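Local coordinates for DNA/RNA-binding protein Alba (Thermoplasma volcanium, PDB 4Z9E), which probably binds double-stranded DNA tightly but without sequence specificity and takes part in compacting the archaeal chromosome, at residues 44-48 against 83-87. Coordinates in Å, arbitrary orientation, origin at the centre of the assembly. Residue numbers count along the deposited sequence, not the author numbering.
Sequences AVDVA and IEITL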
ATOM      1  N   ALA A  44       7.480   2.291   1.336  1.00 46.47           N
ATOM      2  CA  ALA A  44       7.636   1.682   0.019  1.00 43.20           C
ATOM      3  C   ALA A  44       6.848   2.455  -1.039  1.00 41.00           C
ATOM      4  O   ALA A  44       7.325   2.646  -2.152  1.00 42.62           O
ATOM      5  CB  ALA A  44       7.226   0.213   0.032  1.00 37.00           C
ATOM      6  N   VAL A  45       5.629   2.858  -0.707  1.00 43.04           N
ATOM      7  CA  VAL A  45       4.806   3.675  -1.615  1.00 42.26           C
ATOM      8  C   VAL A  45       5.492   5.003  -1.915  1.00 40.19           C
ATOM      9  O   VAL A  45       5.619   5.364  -3.081  1.00 44.78           O
ATOM     10  CB  VAL A  45       3.370   3.911  -1.085  1.00 44.79           C
ATOM     11  CG1 VAL A  45       2.581   4.802  -2.044  1.00 43.48           C
ATOM     12  CG2 VAL A  45       2.631   2.581  -0.944  1.00 43.25           C
ATOM     13  N   ASP A  46       5.954   5.703  -0.879  1.00 38.86           N
ATOM     14  CA  ASP A  46       6.814   6.887  -1.058  1.00 44.54           C
ATOM     15  C   ASP A  46       7.984   6.664  -2.033  1.00 47.10           C
ATOM     16  O   ASP A  46       8.192   7.479  -2.957  1.00 50.33           O
ATOM     17  CB  ASP A  46       7.389   7.399   0.281  1.00 47.05           C
ATOM     18  CG  ASP A  46       6.319   7.905   1.262  1.00 61.41           C
ATOM     19  OD1 ASP A  46       5.141   8.170   0.882  1.00 60.11           O
ATOM     20  OD2 ASP A  46       6.684   8.049   2.456  1.00 64.46           O
ATOM     21  N   VAL A  47       8.758   5.589  -1.817  1.00 45.09           N
ATOM     22  CA  VAL A  47       9.913   5.299  -2.656  1.00 43.24           C
ATOM     23  C   VAL A  47       9.501   5.254  -4.105  1.00 43.62           C
ATOM     24  O   VAL A  47      10.120   5.894  -4.938  1.00 50.69           O
ATOM     25  CB  VAL A  47      10.619   3.981  -2.273  1.00 40.52           C
ATOM     26  CG1 VAL A  47      11.541   3.502  -3.386  1.00 33.67           C
ATOM     27  CG2 VAL A  47      11.381   4.156  -0.972  1.00 38.91           C
ATOM     28  N   ALA A  48       8.441   4.520  -4.400  1.00 45.36           N
ATOM     29  CA  ALA A  48       7.968   4.402  -5.781  1.00 49.09           C
ATOM     30  C   ALA A  48       7.395   5.693  -6.320  1.00 50.27           C
ATOM     31  O   ALA A  48       7.468   5.940  -7.513  1.00 54.05           O
ATOM     32  CB  ALA A  48       6.930   3.286  -5.927  1.00 46.00           C
ATOM     33  N   ILE A  83       3.596  -5.594   0.864  1.00 45.78           N
ATOM     34  CA  ILE A  83       3.345  -5.065  -0.471  1.00 45.79           C
ATOM     35  C   ILE A  83       4.549  -5.396  -1.326  1.00 47.22           C
ATOM     36  O   ILE A  83       5.678  -5.441  -0.840  1.00 45.32           O
ATOM     37  CB  ILE A  83       3.021  -3.555  -0.477  1.00 40.10           C
ATOM     38  CG1 ILE A  83       2.576  -3.092  -1.864  1.00 44.81           C
ATOM     39  CG2 ILE A  83       4.226  -2.751  -0.052  1.00 44.55           C
ATOM     40  CD1 ILE A  83       2.022  -1.676  -1.910  1.00 41.81           C
ATOM     41  N   GLU A  84       4.268  -5.672  -2.592  1.00 49.45           N
ATOM     42  CA  GLU A  84       5.273  -5.876  -3.601  1.00 52.75           C
ATOM     43  C   GLU A  84       4.835  -4.981  -4.747  1.00 52.09           C
ATOM     44  O   GLU A  84       3.718  -5.136  -5.262  1.00 52.06           O
ATOM     45  CB  GLU A  84       5.294  -7.345  -4.009  1.00 59.91           C
ATOM     46  CG  GLU A  84       6.212  -7.715  -5.157  1.00 73.05           C
ATOM     47  CD  GLU A  84       6.035  -9.172  -5.604  1.00 89.52           C
ATOM     48  OE1 GLU A  84       5.952 -10.075  -4.728  1.00 97.08           O
ATOM     49  OE2 GLU A  84       5.975  -9.422  -6.835  1.00 90.76           O
ATOM     50  N   ILE A  85       5.691  -4.014  -5.096  1.00 53.24           N
ATOM     51  CA  ILE A  85       5.450  -3.071  -6.209  1.00 53.33           C
ATOM     52  C   ILE A  85       6.464  -3.306  -7.334  1.00 56.59           C
ATOM     53  O   ILE A  85       7.688  -3.219  -7.122  1.00 58.92           O
ATOM     54  CB  ILE A  85       5.541  -1.589  -5.759  1.00 51.88           C
ATOM     55  CG1 ILE A  85       4.657  -1.313  -4.549  1.00 51.42           C
ATOM     56  CG2 ILE A  85       5.139  -0.645  -6.878  1.00 48.87           C
ATOM     57  CD1 ILE A  85       5.048  -0.056  -3.794  1.00 45.82           C
ATOM     58  N   THR A  86       5.948  -3.601  -8.525  1.00 56.51           N
ATOM     59  CA  THR A  86       6.776  -3.823  -9.707  1.00 57.57           C
ATOM     60  C   THR A  86       6.785  -2.590 -10.598  1.00 50.16           C
ATOM     61  O   THR A  86       5.738  -2.162 -11.051  1.00 57.12           O
ATOM     62  CB  THR A  86       6.258  -5.022 -10.543  1.00 54.71           C
ATOM     63  OG1 THR A  86       6.217  -6.176  -9.712  1.00 57.41           O
ATOM     64  CG2 THR A  86       7.159  -5.313 -11.736  1.00 51.69           C
ATOM     65  N   LEU A  87       7.971  -2.059 -10.880  1.00 52.67           N
ATOM     66  CA  LEU A  87       8.109  -0.963 -11.830  1.00 56.08           C
ATOM     67  C   LEU A  87       8.797  -1.379 -13.129  1.00 60.39           C
ATOM     68  O   LEU A  87       9.637  -2.305 -13.137  1.00 59.12           O
ATOM     69  CB  LEU A  87       8.909   0.159 -11.180  1.00 56.79           C
ATOM     70  CG  LEU A  87       8.380   0.765  -9.875  1.00 58.26           C
ATOM     71  CD1 LEU A  87       9.354   1.813  -9.341  1.00 57.44           C
ATOM     72  CD2 LEU A  87       7.009   1.389 -10.105  1.00 56.35           C
TER
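Helix 41-55 lies along strand 80-88, one of the two inner strands of the sheet, and over residues 44-48 and 83-87 the two run nearly parallel, their axes 8° apart and 9.8 Å away at closest approach. No hydrogen bond crosses the interface; it is held by apolar contacts. Ala44 and Ala48, one helical turn apart and linked by the backbone hydrogen bond from Ala48 N to Ala44 O (3.1 Å), both direct CB at the strand, and their small size lets the longer strand side chains reach the helix. Ile85 is the centrepiece: its CD1 lies 4.4 Å from CB of both Ala44 and Ala48, and within 3.9 Å of the backbone O of Ala44. Before it, Ile83 CG2 meets Ala44 CB at 4.2 Å, while its CD1 touches Val45 CG2 at 4.4 Å; beyond it, Leu87 CD1 packs on Ala48 CB at 4.4 Å. Glu84 turns to the other sheet face. The backbone of 83-87 hydrogen-bonds to both flanking strands, 31-37 and 60-69, and Ile85 also packs against Leu66 of the second subunit. This buried layer joins helix to sheet in the two-layer alpha/beta fold of the Alba family, close to the dimer interface.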